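Local coordinates for esterase (Uncultured bacterium, PDB 5EGN), which hydrolyses carboxylic esters and degrades N-acyl homoserine lactones, the signals of bacterial quorum sensing, at residues F134-E147 with K166-F180. The protein carries 2 engineered substitutions. Sequence-based numbering, arbitrary orientation.
Sequences FQNDYIGAFGGLLE and KAHFSVPSNFPKHVF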
ATOM      1  N   PHE A 134      14.843 -14.041 -20.423  1.00 49.91           N
ATOM      2  CA  PHE A 134      15.281 -13.380 -19.198  1.00 48.08           C
ATOM      3  C   PHE A 134      16.796 -13.194 -19.169  1.00 48.01           C
ATOM      4  O   PHE A 134      17.299 -12.271 -18.529  1.00 46.62           O
ATOM      5  CB  PHE A 134      14.828 -14.166 -17.964  1.00 46.69           C
ATOM      6  CG  PHE A 134      13.435 -13.834 -17.508  1.00 44.12           C
ATOM      7  CD1 PHE A 134      13.180 -12.656 -16.825  1.00 42.88           C
ATOM      8  CD2 PHE A 134      12.383 -14.701 -17.754  1.00 44.90           C
ATOM      9  CE1 PHE A 134      11.902 -12.346 -16.398  1.00 42.33           C
ATOM     10  CE2 PHE A 134      11.102 -14.397 -17.329  1.00 42.90           C
ATOM     11  CZ  PHE A 134      10.862 -13.218 -16.652  1.00 41.52           C
ATOM     12  N   GLN A 135      17.518 -14.073 -19.856  1.00 49.66           N
ATOM     13  CA  GLN A 135      18.969 -13.928 -19.966  1.00 49.60           C
ATOM     14  C   GLN A 135      19.355 -12.870 -20.997  1.00 48.94           C
ATOM     15  O   GLN A 135      20.402 -12.234 -20.890  1.00 48.73           O
ATOM     16  CB  GLN A 135      19.619 -15.263 -20.332  1.00 51.36           C
ATOM     17  N   ASN A 136      18.502 -12.689 -21.998  1.00 48.12           N
ATOM     18  CA  ASN A 136      18.792 -11.800 -23.115  1.00 48.15           C
ATOM     19  C   ASN A 136      18.350 -10.371 -22.824  1.00 45.69           C
ATOM     20  O   ASN A 136      19.107  -9.422 -23.022  1.00 42.19           O
ATOM     21  CB  ASN A 136      18.118 -12.327 -24.385  1.00 48.53           C
ATOM     22  CG  ASN A 136      18.208 -11.357 -25.544  1.00 46.12           C
ATOM     23  OD1 ASN A 136      17.342 -10.502 -25.722  1.00 52.96           O
ATOM     24  ND2 ASN A 136      19.254 -11.496 -26.352  1.00 44.75           N
ATOM     25  N   ASP A 137      17.121 -10.230 -22.346  1.00 46.59           N
ATOM     26  CA  ASP A 137      16.578  -8.929 -21.984  1.00 45.56           C
ATOM     27  C   ASP A 137      15.686  -9.079 -20.761  1.00 44.85           C
ATOM     28  O   ASP A 137      14.529  -9.465 -20.871  1.00 44.48           O
ATOM     29  CB  ASP A 137      15.798  -8.322 -23.151  1.00 45.01           C
ATOM     30  CG  ASP A 137      15.517  -6.845 -22.959  1.00 45.15           C
ATOM     31  OD1 ASP A 137      15.824  -6.310 -21.870  1.00 43.79           O
ATOM     32  OD2 ASP A 137      14.980  -6.217 -23.894  1.00 52.07           O
ATOM     33  N   TYR A 138      16.241  -8.775 -19.596  1.00 44.15           N
ATOM     34  CA  TYR A 138      15.550  -8.981 -18.328  1.00 44.59           C
ATOM     35  C   TYR A 138      14.226  -8.219 -18.230  1.00 43.40           C
ATOM     36  O   TYR A 138      13.163  -8.823 -18.060  1.00 44.56           O
ATOM     37  CB  TYR A 138      16.461  -8.581 -17.169  1.00 45.13           C
ATOM     38  CG  TYR A 138      15.736  -8.368 -15.859  1.00 46.16           C
ATOM     39  CD1 TYR A 138      15.228  -9.441 -15.140  1.00 46.00           C
ATOM     40  CD2 TYR A 138      15.569  -7.092 -15.334  1.00 45.79           C
ATOM     41  CE1 TYR A 138      14.570  -9.249 -13.935  1.00 45.07           C
ATOM     42  CE2 TYR A 138      14.909  -6.889 -14.136  1.00 46.81           C
ATOM     43  CZ  TYR A 138      14.414  -7.970 -13.441  1.00 49.65           C
ATOM     44  OH  TYR A 138      13.764  -7.771 -12.247  1.00 55.56           O
ATOM     45  N   ILE A 139      14.300  -6.896 -18.335  1.00 44.60           N
ATOM     46  CA  ILE A 139      13.139  -6.027 -18.165  1.00 43.58           C
ATOM     47  C   ILE A 139      12.070  -6.291 -19.227  1.00 42.57           C
ATOM     48  O   ILE A 139      10.871  -6.318 -18.927  1.00 45.07           O
ATOM     49  CB  ILE A 139      13.566  -4.548 -18.204  1.00 43.20           C
ATOM     50  CG1 ILE A 139      14.450  -4.225 -16.995  1.00 43.35           C
ATOM     51  CG2 ILE A 139      12.356  -3.628 -18.227  1.00 41.98           C
ATOM     52  CD1 ILE A 139      15.215  -2.928 -17.114  1.00 43.67           C
ATOM     53  N   GLY A 140      12.512  -6.494 -20.466  1.00 42.95           N
ATOM     54  CA  GLY A 140      11.611  -6.785 -21.566  1.00 43.22           C
ATOM     55  C   GLY A 140      10.870  -8.093 -21.360  1.00 42.02           C
ATOM     56  O   GLY A 140       9.642  -8.146 -21.468  1.00 43.69           O
ATOM     57  N   ALA A 141      11.621  -9.149 -21.056  1.00 43.20           N
ATOM     58  CA  ALA A 141      11.035 -10.454 -20.776  1.00 43.06           C
ATOM     59  C   ALA A 141      10.050 -10.387 -19.612  1.00 40.43           C
ATOM     60  O   ALA A 141       8.964 -10.967 -19.682  1.00 39.69           O
ATOM     61  CB  ALA A 141      12.123 -11.476 -20.485  1.00 43.85           C
ATOM     62  N   PHE A 142      10.427  -9.680 -18.550  1.00 41.10           N
ATOM     63  CA  PHE A 142       9.565  -9.562 -17.375  1.00 40.38           C
ATOM     64  C   PHE A 142       8.270  -8.830 -17.716  1.00 39.32           C
ATOM     65  O   PHE A 142       7.196  -9.212 -17.254  1.00 37.79           O
ATOM     66  CB  PHE A 142      10.289  -8.841 -16.233  1.00 40.21           C
ATOM     67  CG  PHE A 142       9.853  -9.288 -14.859  1.00 39.81           C
ATOM     68  CD1 PHE A 142      10.748  -9.904 -13.997  1.00 41.20           C
ATOM     69  CD2 PHE A 142       8.547  -9.103 -14.437  1.00 39.38           C
ATOM     70  CE1 PHE A 142      10.345 -10.317 -12.738  1.00 40.35           C
ATOM     71  CE2 PHE A 142       8.142  -9.513 -13.182  1.00 45.02           C
ATOM     72  CZ  PHE A 142       9.040 -10.122 -12.332  1.00 39.98           C
ATOM     73  N   GLY A 143       8.373  -7.773 -18.516  1.00 39.65           N
ATOM     74  CA  GLY A 143       7.196  -7.050 -18.970  1.00 38.50           C
ATOM     75  C   GLY A 143       6.270  -7.960 -19.758  1.00 38.27           C
ATOM     76  O   GLY A 143       5.059  -8.022 -19.507  1.00 38.00           O
ATOM     77  N   GLY A 144       6.857  -8.681 -20.710  1.00 38.11           N
ATOM     78  CA  GLY A 144       6.123  -9.659 -21.490  1.00 37.81           C
ATOM     79  C   GLY A 144       5.402 -10.674 -20.622  1.00 37.53           C
ATOM     80  O   GLY A 144       4.270 -11.055 -20.914  1.00 37.75           O
ATOM     81  N   LEU A 145       6.058 -11.111 -19.552  1.00 37.59           N
ATOM     82  CA  LEU A 145       5.443 -12.045 -18.615  1.00 36.68           C
ATOM     83  C   LEU A 145       4.289 -11.388 -17.867  1.00 36.24           C
ATOM     84  O   LEU A 145       3.275 -12.025 -17.580  1.00 34.81           O
ATOM     85  CB  LEU A 145       6.480 -12.571 -17.621  1.00 37.14           C
ATOM     86  CG  LEU A 145       6.001 -13.578 -16.571  1.00 35.80           C
ATOM     87  CD1 LEU A 145       6.958 -14.749 -16.508  1.00 36.70           C
ATOM     88  CD2 LEU A 145       5.878 -12.925 -15.203  1.00 35.58           C
ATOM     89  N   LEU A 146       4.448 -10.105 -17.560  1.00 38.14           N
ATOM     90  CA  LEU A 146       3.455  -9.383 -16.777  1.00 36.68           C
ATOM     91  C   LEU A 146       2.205  -9.051 -17.578  1.00 36.10           C
ATOM     92  O   LEU A 146       1.137  -8.828 -17.005  1.00 35.12           O
ATOM     93  CB  LEU A 146       4.064  -8.105 -16.201  1.00 36.47           C
ATOM     94  CG  LEU A 146       4.189  -8.165 -14.680  1.00 34.91           C
ATOM     95  CD1 LEU A 146       4.837  -9.473 -14.256  1.00 36.53           C
ATOM     96  CD2 LEU A 146       4.978  -6.986 -14.159  1.00 33.25           C
ATOM     97  N   GLU A 147       2.330  -9.025 -18.900  1.00 37.21           N
ATOM     98  CA  GLU A 147       1.151  -8.826 -19.741  1.00 38.45           C
ATOM     99  C   GLU A 147       0.216 -10.039 -19.707  1.00 36.95           C
ATOM    100  O   GLU A 147      -0.916  -9.971 -20.185  1.00 39.43           O
ATOM    101  CB  GLU A 147       1.564  -8.512 -21.178  1.00 40.93           C
ATOM    102  CG  GLU A 147       1.885  -7.043 -21.398  1.00 44.13           C
ATOM    103  CD  GLU A 147       2.404  -6.749 -22.789  1.00 56.12           C
ATOM    104  OE1 GLU A 147       2.586  -7.702 -23.575  1.00 51.77           O
ATOM    105  OE2 GLU A 147       2.627  -5.560 -23.098  1.00 61.92           O
ATOM    106  N   LYS A 166       4.792  -3.437 -13.256  1.00 27.04           N
ATOM    107  CA  LYS A 166       5.928  -3.184 -14.134  1.00 27.66           C
ATOM    108  C   LYS A 166       6.917  -2.247 -13.456  1.00 27.68           C
ATOM    109  O   LYS A 166       8.117  -2.285 -13.730  1.00 28.38           O
ATOM    110  CB  LYS A 166       5.471  -2.598 -15.472  1.00 28.57           C
ATOM    111  CG  LYS A 166       5.120  -3.647 -16.514  1.00 30.49           C
ATOM    112  CD  LYS A 166       4.892  -3.018 -17.882  1.00 32.18           C
ATOM    113  CE  LYS A 166       4.547  -4.073 -18.923  1.00 35.66           C
ATOM    114  NZ  LYS A 166       4.342  -3.482 -20.275  1.00 38.67           N
ATOM    115  N   ALA A 167       6.402  -1.408 -12.565  1.00 26.71           N
ATOM    116  CA  ALA A 167       7.240  -0.488 -11.809  1.00 26.88           C
ATOM    117  C   ALA A 167       8.029  -1.210 -10.720  1.00 27.55           C
ATOM    118  O   ALA A 167       9.162  -0.838 -10.417  1.00 28.10           O
ATOM    119  CB  ALA A 167       6.394   0.610 -11.202  1.00 26.46           C
ATOM    120  N   HIS A 168       7.423  -2.243 -10.139  1.00 26.85           N
ATOM    121  CA  HIS A 168       8.031  -2.971  -9.024  1.00 26.23           C
ATOM    122  C   HIS A 168       9.424  -3.529  -9.326  1.00 27.83           C
ATOM    123  O   HIS A 168      10.330  -3.411  -8.499  1.00 27.58           O
ATOM    124  CB  HIS A 168       7.115  -4.115  -8.581  1.00 25.71           C
ATOM    125  CG  HIS A 168       6.191  -3.752  -7.461  1.00 24.18           C
ATOM    126  ND1 HIS A 168       6.646  -3.354  -6.222  1.00 23.75           N
ATOM    127  CD2 HIS A 168       4.840  -3.738  -7.387  1.00 23.81           C
ATOM    128  CE1 HIS A 168       5.614  -3.105  -5.435  1.00 23.26           C
ATOM    129  NE2 HIS A 168       4.507  -3.330  -6.118  1.00 22.89           N
ATOM    130  N   PHE A 169       9.605  -4.135 -10.497  1.00 28.75           N
ATOM    131  CA  PHE A 169      10.887  -4.760 -10.811  1.00 30.47           C
ATOM    132  C   PHE A 169      11.839  -3.810 -11.532  1.00 30.97           C
ATOM    133  O   PHE A 169      12.991  -4.157 -11.788  1.00 32.17           O
ATOM    134  CB  PHE A 169      10.684  -6.029 -11.649  1.00 33.69           C
ATOM    135  CG  PHE A 169      10.124  -5.782 -13.025  1.00 34.46           C
ATOM    136  CD1 PHE A 169      10.962  -5.481 -14.086  1.00 35.21           C
ATOM    137  CD2 PHE A 169       8.765  -5.888 -13.263  1.00 33.40           C
ATOM    138  CE1 PHE A 169      10.455  -5.263 -15.349  1.00 35.90           C
ATOM    139  CE2 PHE A 169       8.255  -5.676 -14.527  1.00 33.40           C
ATOM    140  CZ  PHE A 169       9.100  -5.362 -15.571  1.00 35.52           C
ATOM    141  N   SER A 170      11.356  -2.616 -11.857  1.00 30.67           N
ATOM    142  CA  SER A 170      12.186  -1.621 -12.526  1.00 30.35           C
ATOM    143  C   SER A 170      12.816  -0.673 -11.514  1.00 30.09           C
ATOM    144  O   SER A 170      13.665   0.147 -11.863  1.00 34.36           O
ATOM    145  CB  SER A 170      11.363  -0.835 -13.548  1.00 31.20           C
ATOM    146  OG  SER A 170      10.877  -1.684 -14.572  1.00 37.26           O
ATOM    147  N   VAL A 171      12.396  -0.790 -10.260  1.00 28.96           N
ATOM    148  CA  VAL A 171      12.955   0.025  -9.189  1.00 28.64           C
ATOM    149  C   VAL A 171      13.928  -0.795  -8.346  1.00 28.72           C
ATOM    150  O   VAL A 171      13.510  -1.660  -7.575  1.00 28.24           O
ATOM    151  CB  VAL A 171      11.851   0.611  -8.287  1.00 28.01           C
ATOM    152  CG1 VAL A 171      12.462   1.394  -7.136  1.00 27.93           C
ATOM    153  CG2 VAL A 171      10.920   1.496  -9.101  1.00 28.01           C
ATOM    154  N   PRO A 172      15.235  -0.527  -8.498  1.00 28.37           N
ATOM    155  CA  PRO A 172      16.293  -1.252  -7.784  1.00 28.79           C
ATOM    156  C   PRO A 172      16.161  -1.122  -6.272  1.00 28.09           C
ATOM    157  O   PRO A 172      16.615  -1.995  -5.533  1.00 28.01           O
ATOM    158  CB  PRO A 172      17.579  -0.574  -8.274  1.00 29.50           C
ATOM    159  CG  PRO A 172      17.210   0.055  -9.570  1.00 29.28           C
ATOM    160  CD  PRO A 172      15.788   0.490  -9.409  1.00 29.21           C
ATOM    161  N   SER A 173      15.542  -0.035  -5.828  1.00 28.25           N
ATOM    162  CA  SER A 173      15.338   0.211  -4.408  1.00 27.89           C
ATOM    163  C   SER A 173      14.365  -0.804  -3.816  1.00 26.94           C
ATOM    164  O   SER A 173      14.449  -1.145  -2.639  1.00 26.84           O
ATOM    165  CB  SER A 173      14.820   1.631  -4.182  1.00 26.69           C
ATOM    166  OG  SER A 173      15.396   2.533  -5.110  1.00 28.66           O
ATOM    167  N   ASN A 174      13.441  -1.278  -4.644  1.00 26.61           N
ATOM    168  CA  ASN A 174      12.452  -2.258  -4.214  1.00 26.79           C
ATOM    169  C   ASN A 174      12.876  -3.677  -4.571  1.00 27.22           C
ATOM    170  O   ASN A 174      12.753  -4.597  -3.763  1.00 26.45           O
ATOM    171  CB  ASN A 174      11.091  -1.944  -4.839  1.00 25.96           C
ATOM    172  CG  ASN A 174      10.053  -3.008  -4.548  1.00 25.02           C
ATOM    173  OD1 ASN A 174       9.497  -3.065  -3.452  1.00 24.83           O
ATOM    174  ND2 ASN A 174       9.776  -3.853  -5.536  1.00 25.75           N
ATOM    175  N   PHE A 175      13.381  -3.842  -5.787  1.00 28.16           N
ATOM    176  CA  PHE A 175      13.759  -5.152  -6.291  1.00 29.18           C
ATOM    177  C   PHE A 175      14.985  -5.035  -7.184  1.00 30.13           C
ATOM    178  O   PHE A 175      14.862  -4.808  -8.387  1.00 30.93           O
ATOM    179  CB  PHE A 175      12.591  -5.779  -7.055  1.00 29.41           C
ATOM    180  CG  PHE A 175      12.854  -7.176  -7.538  1.00 30.95           C
ATOM    181  CD1 PHE A 175      12.920  -8.230  -6.644  1.00 33.73           C
ATOM    182  CD2 PHE A 175      13.007  -7.440  -8.888  1.00 32.73           C
ATOM    183  CE1 PHE A 175      13.152  -9.519  -7.083  1.00 31.77           C
ATOM    184  CE2 PHE A 175      13.238  -8.727  -9.336  1.00 36.15           C
ATOM    185  CZ  PHE A 175      13.310  -9.769  -8.431  1.00 33.06           C
ATOM    186  N   PRO A 176      16.180  -5.179  -6.594  1.00 30.49           N
ATOM    187  CA  PRO A 176      17.419  -5.077  -7.369  1.00 31.84           C
ATOM    188  C   PRO A 176      17.649  -6.310  -8.232  1.00 33.86           C
ATOM    189  O   PRO A 176      17.051  -7.356  -7.988  1.00 34.12           O
ATOM    190  CB  PRO A 176      18.495  -4.948  -6.291  1.00 31.60           C
ATOM    191  CG  PRO A 176      17.931  -5.647  -5.120  1.00 30.68           C
ATOM    192  CD  PRO A 176      16.439  -5.447  -5.169  1.00 30.19           C
ATOM    193  N   LYS A 177      18.513  -6.178  -9.230  1.00 35.66           N
ATOM    194  CA  LYS A 177      18.725  -7.230 -10.217  1.00 37.69           C
ATOM    195  C   LYS A 177      19.401  -8.468  -9.633  1.00 38.63           C
ATOM    196  O   LYS A 177      19.125  -9.600 -10.047  1.00 46.23           O
ATOM    197  CB  LYS A 177      19.553  -6.681 -11.377  1.00 39.89           C
ATOM    198  CG  LYS A 177      19.624  -7.600 -12.570  1.00 43.06           C
ATOM    199  CD  LYS A 177      18.251  -8.079 -12.994  1.00 45.28           C
ATOM    200  CE  LYS A 177      18.368  -9.464 -13.600  1.00 52.81           C
ATOM    201  NZ  LYS A 177      19.387  -9.518 -14.689  1.00 54.81           N
ATOM    202  N   HIS A 178      20.283  -8.244  -8.665  1.00 37.88           N
ATOM    203  CA  HIS A 178      21.049  -9.332  -8.072  1.00 37.97           C
ATOM    204  C   HIS A 178      20.162 -10.268  -7.258  1.00 37.93           C
ATOM    205  O   HIS A 178      20.488 -11.438  -7.079  1.00 41.49           O
ATOM    206  CB  HIS A 178      22.177  -8.783  -7.197  1.00 36.24           C
ATOM    207  CG  HIS A 178      21.732  -8.340  -5.836  1.00 35.05           C
ATOM    208  ND1 HIS A 178      21.341  -7.047  -5.564  1.00 36.27           N
ATOM    209  CD2 HIS A 178      21.634  -9.017  -4.668  1.00 35.43           C
ATOM    210  CE1 HIS A 178      21.011  -6.950  -4.288  1.00 37.02           C
ATOM    211  NE2 HIS A 178      21.179  -8.131  -3.722  1.00 35.93           N
ATOM    212  N   VAL A 179      19.047  -9.749  -6.757  1.00 36.70           N
ATOM    213  CA  VAL A 179      18.091 -10.580  -6.039  1.00 37.17           C
ATOM    214  C   VAL A 179      17.397 -11.521  -7.015  1.00 38.18           C
ATOM    215  O   VAL A 179      17.214 -12.706  -6.726  1.00 44.99           O
ATOM    216  CB  VAL A 179      17.048  -9.736  -5.288  1.00 34.30           C
ATOM    217  CG1 VAL A 179      15.932 -10.616  -4.747  1.00 33.40           C
ATOM    218  CG2 VAL A 179      17.713  -8.979  -4.159  1.00 33.05           C
ATOM    219  N   PHE A 180      17.023 -10.995  -8.178  1.00 37.89           N
ATOM    220  CA  PHE A 180      16.448 -11.827  -9.228  1.00 38.73           C
ATOM    221  C   PHE A 180      17.443 -12.910  -9.627  1.00 39.88           C
ATOM    222  O   PHE A 180      17.109 -14.094  -9.624  1.00 40.36           O
ATOM    223  CB  PHE A 180      16.053 -10.989 -10.447  1.00 39.82           C
ATOM    224  CG  PHE A 180      15.495 -11.800 -11.586  1.00 40.54           C
ATOM    225  CD1 PHE A 180      16.291 -12.147 -12.667  1.00 41.09           C
ATOM    226  CD2 PHE A 180      14.176 -12.228 -11.567  1.00 39.05           C
ATOM    227  CE1 PHE A 180      15.780 -12.894 -13.709  1.00 40.22           C
ATOM    228  CE2 PHE A 180      13.661 -12.974 -12.608  1.00 39.28           C
ATOM    229  CZ  PHE A 180      14.466 -13.307 -13.679  1.00 40.01           C
TER
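An aromatic cluster of F134, Y138 and F180 belongs to this contact, in the helical cap of the alpha/beta hydrolase. The Y138 ring points its edge at the F180 face, CE1 3.6 Å from F180 CG, with the planes at 57°. F134 CD1 lies 3.5 Å from F180 CZ, the two rings meeting obliquely. K177 covers one face of Y138. The K177 chain bends and sets CD 3.6 Å from the centroid of the Y138 ring, a CH-pi contact; NZ makes an off-centre cation-pi contact with the same ring. CG of Y138 is anti to the backbone N (chi1 163°), and this places OH at the edge of the F175 ring. With an alanine in place of Y138, K177 would probably lose the ring it lies over, and a gap would open beside one face of F180.

F142 and F169 form a second aromatic pair, an offset stack with centroids 4.2 Å apart. L146 CD2 meets the F169 edge, 3.5 Å from F169 CE2. At the far end, E147 OE2 and K166 NZ make a long salt bridge at 3.9 Å. The contact joins helices 128-136 and 138-146 to helix 177-185 and to the end of helix 159-168 with the loop that follows, an aromatic-rich packing within the cap inserted between strands 110-116 and 206-211 of the alpha/beta hydrolase fold.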